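Local coordinates for terminal oxygenase component of carbazole 1,9a-dioxygenase (Nocardioides aromaticivorans, PDB 3GCF), which probably carries out the angular dioxygenation of carbazole, passing electrons from a Rieske [2Fe-2S] cluster to a mononuclear non-haem iron, at residues 39-44 and 66-71; 50-55 and 168-173; 111-116 and 120-125; 130-135 and 139-144. All coordinates share one frame; numbering follows the deposited sequence.

Interaction 1 (39-44 and 66-71); sequences AFDHEL and GEVKAI
L44 and V68 meet methyl to methyl. CD1 of L44 lies 3.7 Å from CG1 of V68, and the same CD1 is 4.0 Å from CG2 of V68, so one leucine methyl sits against both arms of the valine fork. The two side chains cross at about a right angle. D41 approaches V68 at a slant, its OD1 3.7 Å from CG2 of V68. With CG anti to the backbone N (chi1 -168°), the end of D41 swings nearer to residues 66-71 than its CB direction alone would suggest.

That carboxylate is satisfied by R63, which forms a salt bridge with OD1. R63 also donates to the carbonyl oxygens of L44 and G66, so one guanidinium ties both segments together where they make no hydrogen bond of their own. The approach of L44 is set by the short 3-10 turn at 41-43: E43 N donates to F40 O at 2.9 Å, and L44 N to D41 O at 3.1 Å. E43 fastens the start of this turn as well, its OE2 taking the F40 N-H at 2.9 Å from above the carboxylate plane.

The turn that follows strand 34-40 thus reaches over to V68 of strand 67-72; in the antiparallel sheet of the Rieske domain those two strands are separated by 138-143 and 129-135. Leucine and valine, branched and apolar, suit this buried position. The aspartate at its margin is tolerable because R63 would balance its charge, which is likely to favour the ionised form beside an otherwise hydrocarbon surface.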
loop_
_atom_site.group_PDB
_atom_site.type_symbol
_atom_site.label_atom_id
_atom_site.label_comp_id
_atom_site.label_asym_id
_atom_site.label_seq_id
_atom_site.Cartn_x
_atom_site.Cartn_y
_atom_site.Cartn_z
ATOM N N ALA A 39 11.550 2.910 25.437
ATOM C CA ALA A 39 12.017 4.250 25.145
ATOM C C ALA A 39 13.104 4.617 26.131
ATOM O O ALA A 39 13.465 3.821 26.997
ATOM C CB ALA A 39 10.855 5.229 25.277
ATOM N N PHE A 40 13.624 5.829 25.995
ATOM C CA PHE A 40 14.641 6.316 26.908
ATOM C C PHE A 40 13.939 7.183 27.939
ATOM O O PHE A 40 12.995 7.907 27.617
ATOM C CB PHE A 40 15.700 7.101 26.143
ATOM C CG PHE A 40 16.581 6.230 25.308
ATOM C CD1 PHE A 40 17.643 5.541 25.887
ATOM C CD2 PHE A 40 16.298 6.021 23.961
ATOM C CE1 PHE A 40 18.410 4.649 25.137
ATOM C CE2 PHE A 40 17.058 5.131 23.202
ATOM C CZ PHE A 40 18.114 4.443 23.791
ATOM N N ASP A 41 14.396 7.095 29.180
ATOM C CA ASP A 41 13.796 7.847 30.265
ATOM C C ASP A 41 13.678 9.345 29.989
ATOM O O ASP A 41 12.671 9.969 30.339
ATOM C CB ASP A 41 14.589 7.624 31.552
ATOM C CG ASP A 41 13.858 8.132 32.774
ATOM O OD1 ASP A 41 12.696 7.726 32.990
ATOM O OD2 ASP A 41 14.445 8.933 33.520
ATOM N N HIS A 42 14.692 9.924 29.356
ATOM C CA HIS A 42 14.664 11.354 29.080
ATOM C C HIS A 42 13.680 11.788 27.994
ATOM O O HIS A 42 13.542 12.973 27.715
ATOM C CB HIS A 42 16.084 11.851 28.777
ATOM C CG HIS A 42 16.984 11.837 29.978
ATOM N ND1 HIS A 42 18.304 12.235 29.934
ATOM C CD2 HIS A 42 16.745 11.471 31.262
ATOM C CE1 HIS A 42 18.838 12.116 31.138
ATOM N NE2 HIS A 42 17.913 11.654 31.961
ATOM N N GLU A 43 12.990 10.829 27.392
ATOM C CA GLU A 43 11.994 11.150 26.374
ATOM C C GLU A 43 10.695 11.534 27.077
ATOM O O GLU A 43 9.778 12.072 26.459
ATOM C CB GLU A 43 11.702 9.941 25.479
ATOM C CG GLU A 43 12.804 9.546 24.520
ATOM C CD GLU A 43 12.369 8.406 23.615
ATOM O OE1 GLU A 43 11.370 8.575 22.890
ATOM O OE2 GLU A 43 13.012 7.339 23.632
ATOM N N LEU A 44 10.628 11.248 28.373
ATOM C CA LEU A 44 9.426 11.517 29.150
ATOM C C LEU A 44 9.575 12.518 30.284
ATOM O O LEU A 44 10.195 12.230 31.308
ATOM C CB LEU A 44 8.890 10.211 29.732
ATOM C CG LEU A 44 8.344 9.145 28.788
ATOM C CD1 LEU A 44 8.738 7.761 29.288
ATOM C CD2 LEU A 44 6.831 9.280 28.696
ATOM N N GLY A 66 6.362 11.808 38.742
ATOM C CA GLY A 66 7.741 11.358 38.663
ATOM C C GLY A 66 7.968 9.931 38.193
ATOM O O GLY A 66 9.100 9.556 37.893
ATOM N N GLU A 67 6.910 9.134 38.114
ATOM C CA GLU A 67 7.055 7.748 37.688
ATOM C C GLU A 67 6.502 7.465 36.304
ATOM O O GLU A 67 5.407 7.910 35.958
ATOM C CB GLU A 67 6.375 6.825 38.690
ATOM C CG GLU A 67 7.073 6.766 40.028
ATOM C CD GLU A 67 6.220 6.094 41.077
ATOM O OE1 GLU A 67 5.579 5.072 40.748
ATOM O OE2 GLU A 67 6.196 6.584 42.228
ATOM N N VAL A 68 7.270 6.717 35.518
ATOM C CA VAL A 68 6.857 6.353 34.172
ATOM C C VAL A 68 5.807 5.256 34.276
ATOM O O VAL A 68 6.006 4.252 34.963
ATOM C CB VAL A 68 8.059 5.845 33.333
ATOM C CG1 VAL A 68 7.588 5.400 31.952
ATOM C CG2 VAL A 68 9.102 6.944 33.203
ATOM N N LYS A 69 4.683 5.456 33.602
ATOM C CA LYS A 69 3.600 4.485 33.625
ATOM C C LYS A 69 3.340 3.986 32.210
ATOM O O LYS A 69 3.537 4.716 31.242
ATOM C CB LYS A 69 2.319 5.131 34.172
ATOM C CG LYS A 69 2.492 5.935 35.463
ATOM C CD LYS A 69 3.020 5.089 36.616
ATOM C CE LYS A 69 2.085 3.933 36.935
ATOM N NZ LYS A 69 2.608 3.089 38.052
ATOM N N ALA A 70 2.901 2.737 32.095
ATOM C CA ALA A 70 2.590 2.159 30.797
ATOM C C ALA A 70 1.177 1.586 30.819
ATOM O O ALA A 70 0.849 0.738 31.655
ATOM C CB ALA A 70 3.594 1.063 30.444
ATOM N N ILE A 71 0.345 2.053 29.895
ATOM C CA ILE A 71 -1.031 1.587 29.805
ATOM C C ILE A 71 -1.366 1.286 28.343
ATOM O O ILE A 71 -0.760 1.851 27.435
ATOM C CB ILE A 71 -2.011 2.655 30.376
ATOM C CG1 ILE A 71 -3.441 2.113 30.377
ATOM C CG2 ILE A 71 -1.938 3.943 29.553
ATOM C CD1 ILE A 71 -4.367 2.854 31.337
#

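Interaction 2 (50-55 and 168-173); sequences VAVTML and GIRRTV
R170 turns its CG between the backbone N and the carbonyl carbon (chi1 62°), then runs extended from CG to NE, and this long straight reach carries its guanidinium across to V50. The valine meets it with CG1, which is anti to its own backbone N (chi1 175°). NH2 of R170 ends 3.8 Å from CG1 of V50, the two side chains sliding past each other in opposite directions. CG1 of V52 is a more distant neighbour, 4.5 Å from NH2. Both methyls lie obliquely to the guanidinium.

A water closes the polar side of the contact. It lies in the guanidinium plane at the edge, accepting from R170 NH2 at 2.9 Å and donating to A51 O, also at 2.9 Å. The arginine thus reaches the backbone of strand 49-54 without touching its carbonyl directly. That strand is an outermost one of the Rieske-domain sheet, whereas 164-173 is an outermost one of the larger antiparallel sheet in the catalytic domain, so the contact spans the junction of the two domains of the oxygenase subunit.

Arginine suits the place because its separate nitrogens can serve several partners while the aliphatic stem supplies length. NH2 also forms a salt bridge with E43, on the Rieske side, and NH1 forms one with E299 of strand 298-307.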
loop_
_atom_site.group_PDB
_atom_site.type_symbol
_atom_site.label_atom_id
_atom_site.label_comp_id
_atom_site.label_asym_id
_atom_site.label_seq_id
_atom_site.Cartn_x
_atom_site.Cartn_y
_atom_site.Cartn_z
ATOM N N VAL A 50 4.303 9.411 25.270
ATOM C CA VAL A 50 5.095 8.783 24.219
ATOM C C VAL A 50 4.398 7.487 23.862
ATOM O O VAL A 50 4.188 6.628 24.722
ATOM C CB VAL A 50 6.533 8.466 24.667
ATOM C CG1 VAL A 50 7.251 7.699 23.561
ATOM C CG2 VAL A 50 7.281 9.759 24.982
ATOM N N ALA A 51 4.022 7.348 22.597
ATOM C CA ALA A 51 3.337 6.147 22.156
ATOM C C ALA A 51 4.321 5.171 21.523
ATOM O O ALA A 51 5.152 5.560 20.704
ATOM C CB ALA A 51 2.235 6.510 21.156
ATOM N N VAL A 52 4.228 3.906 21.912
ATOM C CA VAL A 52 5.101 2.884 21.359
ATOM C C VAL A 52 4.288 1.640 21.015
ATOM O O VAL A 52 3.182 1.444 21.523
ATOM C CB VAL A 52 6.232 2.477 22.354
ATOM C CG1 VAL A 52 7.043 3.701 22.761
ATOM C CG2 VAL A 52 5.637 1.789 23.576
ATOM N N THR A 53 4.836 0.814 20.134
ATOM C CA THR A 53 4.190 -0.426 19.738
ATOM C C THR A 53 5.217 -1.504 20.016
ATOM O O THR A 53 6.329 -1.466 19.484
ATOM C CB THR A 53 3.818 -0.425 18.237
ATOM O OG1 THR A 53 2.906 0.645 17.976
ATOM C CG2 THR A 53 3.147 -1.737 17.848
ATOM N N MET A 54 4.852 -2.460 20.860
ATOM C CA MET A 54 5.770 -3.527 21.219
ATOM C C MET A 54 5.119 -4.885 21.052
ATOM O O MET A 54 4.047 -5.136 21.603
ATOM C CB MET A 54 6.223 -3.352 22.669
ATOM C CG MET A 54 6.940 -2.037 22.936
ATOM S SD MET A 54 7.211 -1.737 24.696
ATOM C CE MET A 54 8.416 -3.029 25.074
ATOM N N LEU A 55 5.773 -5.756 20.290
ATOM C CA LEU A 55 5.266 -7.096 20.055
ATOM C C LEU A 55 3.786 -7.079 19.675
ATOM O O LEU A 55 2.993 -7.865 20.194
ATOM C CB LEU A 55 5.490 -7.966 21.299
ATOM C CG LEU A 55 6.944 -8.336 21.632
ATOM C CD1 LEU A 55 7.687 -7.144 22.218
ATOM C CD2 LEU A 55 6.955 -9.487 22.620
ATOM N N GLY A 168 21.928 6.231 24.560
ATOM C CA GLY A 168 21.599 5.575 23.310
ATOM C C GLY A 168 20.511 6.255 22.505
ATOM O O GLY A 168 20.045 7.339 22.847
ATOM N N ILE A 169 20.125 5.609 21.412
ATOM C CA ILE A 169 19.072 6.106 20.541
ATOM C C ILE A 169 18.303 4.892 20.067
ATOM O O ILE A 169 18.744 3.757 20.255
ATOM C CB ILE A 169 19.634 6.840 19.305
ATOM C CG1 ILE A 169 20.559 5.900 18.521
ATOM C CG2 ILE A 169 20.360 8.112 19.738
ATOM C CD1 ILE A 169 21.060 6.468 17.221
ATOM N N ARG A 170 17.146 5.130 19.465
ATOM C CA ARG A 170 16.322 4.049 18.941
ATOM C C ARG A 170 15.750 4.533 17.631
ATOM O O ARG A 170 15.633 5.738 17.409
ATOM C CB ARG A 170 15.185 3.702 19.911
ATOM C CG ARG A 170 14.184 4.833 20.173
ATOM C CD ARG A 170 13.226 4.453 21.307
ATOM N NE ARG A 170 12.252 5.498 21.621
ATOM C CZ ARG A 170 11.036 5.581 21.087
ATOM N NH1 ARG A 170 10.623 4.682 20.197
ATOM N NH2 ARG A 170 10.218 6.557 21.459
ATOM N N ARG A 171 15.410 3.594 16.759
ATOM C CA ARG A 171 14.834 3.926 15.469
ATOM C C ARG A 171 14.077 2.696 14.992
ATOM O O ARG A 171 14.309 1.585 15.476
ATOM C CB ARG A 171 15.933 4.288 14.460
ATOM C CG ARG A 171 16.625 3.075 13.836
ATOM C CD ARG A 171 17.783 3.475 12.929
ATOM N NE ARG A 171 19.040 3.613 13.656
ATOM C CZ ARG A 171 20.179 4.020 13.103
ATOM N NH1 ARG A 171 20.213 4.335 11.816
ATOM N NH2 ARG A 171 21.288 4.099 13.831
ATOM N N THR A 172 13.180 2.905 14.040
ATOM C CA THR A 172 12.373 1.840 13.461
ATOM C C THR A 172 13.094 1.248 12.254
ATOM O O THR A 172 13.679 1.983 11.468
ATOM C CB THR A 172 11.006 2.401 13.012
ATOM O OG1 THR A 172 10.316 2.930 14.152
ATOM C CG2 THR A 172 10.155 1.314 12.354
ATOM N N VAL A 173 13.057 -0.078 12.119
ATOM C CA VAL A 173 13.686 -0.778 10.997
ATOM C C VAL A 173 12.616 -1.646 10.338
ATOM O O VAL A 173 11.841 -2.315 11.024
ATOM C CB VAL A 173 14.850 -1.689 11.464
ATOM C CG1 VAL A 173 15.446 -2.433 10.268
ATOM C CG2 VAL A 173 15.925 -0.851 12.145
HETATM O O HOH W 1 7.816 6.145 19.801
#

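Interaction 3 (111-116 and 120-125); sequences VDVLTS and PVIGKI
The flat carboxylate of D112 has CD1 of I122 beside its OD1, at 4.0 Å. The same oxygen uses its anti lone pair, the one away from OD2, to accept the N-H of V113 at 2.7 Å, a bent bond of 143° at the hydrogen that holds the group close to its own backbone. The carbonyl of V111 is the next flat group, with CG2 of I122 3.6 Å from its O.

I122 carries most of the contact. The first torsion sets its CG1 anti to the carbonyl carbon (chi1 -70°), and the extended second torsion takes CD1 on to within 3.8 Å of CA of D112, while CG2 is directed at V111. CG1 also packs 4.1 Å from CG2 of V113, whose same methyl lies 4.3 Å from CG2 of V121. A beta-branched, long aliphatic residue suits this spot because each branch covers a different part of the strand. An alanine here would give up the contacts of CG1, CD1 and CG2 and is likely to leave a gap between the loop and the backbone at V111 to V113.

I122 is presented by the type II turn from V121 to K124, where G123 has a positive phi (81°) that suits glycine. On the strand side, V111 and D112 both face T102 in a classic beta bulge. D112 packs on T244 and V121 on F360 of a second subunit. V113 touches W101, a residue of the [2Fe-2S] pocket, and its side chain is about 6 Å from the cluster: this strand and loop belong to the small cluster-binding part of the Rieske fold.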
loop_
_atom_site.group_PDB
_atom_site.type_symbol
_atom_site.label_atom_id
_atom_site.label_comp_id
_atom_site.label_asym_id
_atom_site.label_seq_id
_atom_site.Cartn_x
_atom_site.Cartn_y
_atom_site.Cartn_z
ATOM N N VAL A 111 -12.118 4.889 36.295
ATOM C CA VAL A 111 -12.515 5.529 37.544
ATOM C C VAL A 111 -13.463 6.692 37.342
ATOM O O VAL A 111 -13.972 7.264 38.306
ATOM C CB VAL A 111 -11.290 6.029 38.341
ATOM C CG1 VAL A 111 -10.461 4.841 38.826
ATOM C CG2 VAL A 111 -10.443 6.951 37.472
ATOM N N ASP A 112 -13.710 7.049 36.089
ATOM C CA ASP A 112 -14.610 8.154 35.826
ATOM C C ASP A 112 -14.972 8.301 34.360
ATOM O O ASP A 112 -14.361 7.684 33.488
ATOM C CB ASP A 112 -13.992 9.464 36.319
ATOM C CG ASP A 112 -15.008 10.359 36.995
ATOM O OD1 ASP A 112 -16.142 10.464 36.466
ATOM O OD2 ASP A 112 -14.675 10.953 38.047
ATOM N N VAL A 113 -15.985 9.124 34.114
ATOM C CA VAL A 113 -16.451 9.423 32.769
ATOM C C VAL A 113 -16.857 10.891 32.767
ATOM O O VAL A 113 -17.930 11.265 33.253
ATOM C CB VAL A 113 -17.649 8.540 32.367
ATOM C CG1 VAL A 113 -18.110 8.891 30.951
ATOM C CG2 VAL A 113 -17.246 7.074 32.428
ATOM N N LEU A 114 -15.966 11.716 32.235
ATOM C CA LEU A 114 -16.161 13.154 32.152
ATOM C C LEU A 114 -17.491 13.593 31.553
ATOM O O LEU A 114 -18.023 14.635 31.933
ATOM C CB LEU A 114 -15.016 13.769 31.344
ATOM C CG LEU A 114 -13.710 14.142 32.058
ATOM C CD1 LEU A 114 -13.545 13.382 33.357
ATOM C CD2 LEU A 114 -12.552 13.892 31.112
ATOM N N THR A 115 -18.027 12.807 30.622
ATOM C CA THR A 115 -19.283 13.151 29.961
ATOM C C THR A 115 -20.524 12.589 30.653
ATOM O O THR A 115 -21.648 12.880 30.251
ATOM C CB THR A 115 -19.308 12.642 28.507
ATOM O OG1 THR A 115 -19.104 11.222 28.498
ATOM C CG2 THR A 115 -18.228 13.321 27.682
ATOM N N SER A 116 -20.325 11.788 31.688
ATOM C CA SER A 116 -21.452 11.191 32.383
ATOM C C SER A 116 -21.048 10.824 33.808
ATOM O O SER A 116 -20.846 9.657 34.124
ATOM C CB SER A 116 -21.920 9.953 31.607
ATOM O OG SER A 116 -23.040 9.335 32.210
ATOM N N PRO A 120 -22.871 4.194 35.663
ATOM C CA PRO A 120 -22.792 2.842 36.218
ATOM C C PRO A 120 -21.671 1.936 35.698
ATOM O O PRO A 120 -21.446 0.858 36.255
ATOM C CB PRO A 120 -24.189 2.278 35.947
ATOM C CG PRO A 120 -24.602 2.991 34.703
ATOM C CD PRO A 120 -24.153 4.403 34.968
ATOM N N VAL A 121 -20.963 2.348 34.649
ATOM C CA VAL A 121 -19.873 1.509 34.148
ATOM C C VAL A 121 -18.597 1.746 34.941
ATOM O O VAL A 121 -17.670 0.934 34.894
ATOM C CB VAL A 121 -19.562 1.752 32.641
ATOM C CG1 VAL A 121 -20.731 1.294 31.786
ATOM C CG2 VAL A 121 -19.236 3.218 32.395
ATOM N N ILE A 122 -18.547 2.857 35.667
ATOM C CA ILE A 122 -17.375 3.189 36.472
ATOM C C ILE A 122 -17.100 2.064 37.465
ATOM O O ILE A 122 -18.010 1.586 38.140
ATOM C CB ILE A 122 -17.587 4.513 37.228
ATOM C CG1 ILE A 122 -17.573 5.675 36.233
ATOM C CG2 ILE A 122 -16.506 4.699 38.291
ATOM C CD1 ILE A 122 -18.102 6.971 36.805
ATOM N N GLY A 123 -15.844 1.633 37.534
ATOM C CA GLY A 123 -15.484 0.554 38.439
ATOM C C GLY A 123 -15.789 -0.837 37.906
ATOM O O GLY A 123 -15.407 -1.834 38.517
ATOM N N LYS A 124 -16.475 -0.920 36.769
ATOM C CA LYS A 124 -16.820 -2.214 36.183
ATOM C C LYS A 124 -16.001 -2.500 34.934
ATOM O O LYS A 124 -16.163 -3.542 34.298
ATOM C CB LYS A 124 -18.302 -2.252 35.812
ATOM C CG LYS A 124 -19.264 -2.170 36.988
ATOM C CD LYS A 124 -20.698 -2.416 36.518
ATOM C CE LYS A 124 -21.662 -2.601 37.690
ATOM N NZ LYS A 124 -21.771 -1.376 38.535
ATOM N N ILE A 125 -15.113 -1.580 34.589
ATOM C CA ILE A 125 -14.304 -1.734 33.391
ATOM C C ILE A 125 -12.843 -1.365 33.613
ATOM O O ILE A 125 -12.515 -0.541 34.472
ATOM C CB ILE A 125 -14.885 -0.855 32.249
ATOM C CG1 ILE A 125 -16.239 -1.421 31.812
ATOM C CG2 ILE A 125 -13.906 -0.768 31.080
ATOM C CD1 ILE A 125 -16.874 -0.681 30.660
#

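Interaction 4 (130-135 and 139-144); sequences YPVQVA and VFVFIG
Y130 and V141 fit bump to hollow: CG1 of V141 lies 3.5 Å from CB of Y130, oblique to the ring. With CG anti to the carbonyl carbon (chi1 -51°), the ring is carried past V141 to I143, whose CD1 lies 4.0 Å from CD2 of Y130, and its edge meets F142 O in plane. An alanine in place of Y130 would remove the ring and is likely to open a gap beside I143 and leave E57, which bonds the OH, without its partner.

Further along, the valines intermesh on one face of the sheet. V139 spreads its fork between two neighbours, CG1 4.1 Å from CG1 of V132 and CG2 4.1 Å from CG2 of V134. Branched residues suit such close pairing, and V132 sits opposite V141 as well. On the other face, F140 lays its CB 3.3 Å from Q133 O, which lies in the ring plane at its edge. The puckered ring of P131 rests against CB of F142.

Regular backbone bonds carry the register: F142 N to P131 O, and the mutual pair of Q133 and F140, with F140 N to Q133 O at 2.9 Å. The strands run antiparallel at 152°. This beta hairpin lies inside the six-stranded sheet, where strand 129-135 borders 67-72 through Y130 and V132, and strand 138-143 borders 34-40, with W35 meeting the F142 ring edge-to-face.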
loop_
_atom_site.group_PDB
_atom_site.type_symbol
_atom_site.label_atom_id
_atom_site.label_comp_id
_atom_site.label_asym_id
_atom_site.label_seq_id
_atom_site.Cartn_x
_atom_site.Cartn_y
_atom_site.Cartn_z
ATOM N N TYR A 130 1.022 -2.085 32.159
ATOM C CA TYR A 130 2.192 -2.965 32.148
ATOM C C TYR A 130 3.225 -2.655 33.216
ATOM O O TYR A 130 3.402 -1.507 33.613
ATOM C CB TYR A 130 2.899 -2.909 30.786
ATOM C CG TYR A 130 2.006 -3.125 29.592
ATOM C CD1 TYR A 130 1.110 -2.139 29.180
ATOM C CD2 TYR A 130 2.055 -4.317 28.870
ATOM C CE1 TYR A 130 0.281 -2.335 28.077
ATOM C CE2 TYR A 130 1.234 -4.524 27.770
ATOM C CZ TYR A 130 0.351 -3.532 27.379
ATOM O OH TYR A 130 -0.463 -3.735 26.291
ATOM N N PRO A 131 3.926 -3.684 33.701
ATOM C CA PRO A 131 4.938 -3.398 34.719
ATOM C C PRO A 131 6.028 -2.603 33.998
ATOM O O PRO A 131 6.368 -2.910 32.854
ATOM C CB PRO A 131 5.425 -4.787 35.131
ATOM C CG PRO A 131 4.257 -5.687 34.803
ATOM C CD PRO A 131 3.781 -5.134 33.485
ATOM N N VAL A 132 6.559 -1.581 34.655
ATOM C CA VAL A 132 7.602 -0.754 34.066
ATOM C C VAL A 132 8.806 -0.668 34.998
ATOM O O VAL A 132 8.658 -0.657 36.213
ATOM C CB VAL A 132 7.095 0.690 33.825
ATOM C CG1 VAL A 132 8.254 1.599 33.420
ATOM C CG2 VAL A 132 6.018 0.694 32.757
ATOM N N GLN A 133 10.001 -0.636 34.428
ATOM C CA GLN A 133 11.195 -0.469 35.240
ATOM C C GLN A 133 12.213 0.318 34.441
ATOM O O GLN A 133 12.564 -0.050 33.321
ATOM C CB GLN A 133 11.805 -1.803 35.676
ATOM C CG GLN A 133 12.827 -1.608 36.799
ATOM C CD GLN A 133 13.371 -2.906 37.361
ATOM O OE1 GLN A 133 12.629 -3.871 37.563
ATOM N NE2 GLN A 133 14.673 -2.930 37.640
ATOM N N VAL A 134 12.661 1.421 35.017
ATOM C CA VAL A 134 13.643 2.266 34.368
ATOM C C VAL A 134 15.024 1.906 34.907
ATOM O O VAL A 134 15.236 1.862 36.117
ATOM C CB VAL A 134 13.337 3.752 34.635
ATOM C CG1 VAL A 134 14.399 4.632 34.002
ATOM C CG2 VAL A 134 11.969 4.103 34.063
ATOM N N ALA A 135 15.956 1.626 34.005
ATOM C CA ALA A 135 17.307 1.275 34.412
ATOM C C ALA A 135 18.309 1.785 33.390
ATOM O O ALA A 135 18.130 1.598 32.186
ATOM C CB ALA A 135 17.438 -0.235 34.575
ATOM N N VAL A 139 13.756 2.867 29.568
ATOM C CA VAL A 139 12.439 2.473 30.038
ATOM C C VAL A 139 12.111 1.072 29.547
ATOM O O VAL A 139 11.932 0.859 28.348
ATOM C CB VAL A 139 11.347 3.431 29.518
ATOM C CG1 VAL A 139 9.969 2.919 29.933
ATOM C CG2 VAL A 139 11.588 4.838 30.059
ATOM N N PHE A 140 12.039 0.120 30.472
ATOM C CA PHE A 140 11.718 -1.259 30.130
ATOM C C PHE A 140 10.268 -1.540 30.496
ATOM O O PHE A 140 9.758 -1.029 31.496
ATOM C CB PHE A 140 12.639 -2.226 30.880
ATOM C CG PHE A 140 14.075 -2.167 30.436
ATOM C CD1 PHE A 140 14.497 -2.861 29.306
ATOM C CD2 PHE A 140 15.000 -1.389 31.129
ATOM C CE1 PHE A 140 15.820 -2.781 28.869
ATOM C CE2 PHE A 140 16.330 -1.302 30.700
ATOM C CZ PHE A 140 16.740 -1.999 29.567
ATOM N N VAL A 141 9.607 -2.344 29.672
ATOM C CA VAL A 141 8.216 -2.712 29.888
ATOM C C VAL A 141 8.117 -4.232 29.838
ATOM O O VAL A 141 8.722 -4.869 28.972
ATOM C CB VAL A 141 7.307 -2.125 28.782
ATOM C CG1 VAL A 141 5.869 -2.550 29.013
ATOM C CG2 VAL A 141 7.419 -0.608 28.762
ATOM N N PHE A 142 7.363 -4.821 30.760
ATOM C CA PHE A 142 7.221 -6.266 30.770
ATOM C C PHE A 142 6.017 -6.666 29.925
ATOM O O PHE A 142 4.879 -6.328 30.249
ATOM C CB PHE A 142 7.052 -6.782 32.200
ATOM C CG PHE A 142 7.198 -8.273 32.319
ATOM C CD1 PHE A 142 8.460 -8.862 32.331
ATOM C CD2 PHE A 142 6.076 -9.093 32.369
ATOM C CE1 PHE A 142 8.606 -10.248 32.386
ATOM C CE2 PHE A 142 6.209 -10.483 32.424
ATOM C CZ PHE A 142 7.481 -11.061 32.432
ATOM N N ILE A 143 6.276 -7.380 28.834
ATOM C CA ILE A 143 5.220 -7.827 27.931
ATOM C C ILE A 143 4.943 -9.310 28.170
ATOM O O ILE A 143 5.863 -10.126 28.159
ATOM C CB ILE A 143 5.637 -7.652 26.448
ATOM C CG1 ILE A 143 6.144 -6.226 26.201
ATOM C CG2 ILE A 143 4.460 -7.965 25.539
ATOM C CD1 ILE A 143 5.099 -5.149 26.385
ATOM N N GLY A 144 3.678 -9.658 28.376
ATOM C CA GLY A 144 3.322 -11.046 28.611
ATOM C C GLY A 144 2.258 -11.176 29.684
ATOM O O GLY A 144 1.928 -10.197 30.352
#

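Interactions 1, 2 and 4 cluster around one antiparallel sheet of the Rieske domain. Interaction 4 supplies an interior hairpin flanked by strands 34-40 and 67-72, and interaction 1 links the turn after 34-40 to 67-72. The centres of interactions 1 and 4 are 10 Å apart, and A39 O and A70 O meet V139 N and Y130 N in probable hydrogen bonds. Interaction 2, 13 Å from interaction 1 between centres, connects that sheet to the catalytic domain: E43 OE1 and R170 NH2 form a salt bridge of 2.7 Å. M54 CE also packs on V141. Interaction 3 is 26 Å or more from the others between centres, the V113 side chain about 6 Å from the [2Fe-2S] cluster.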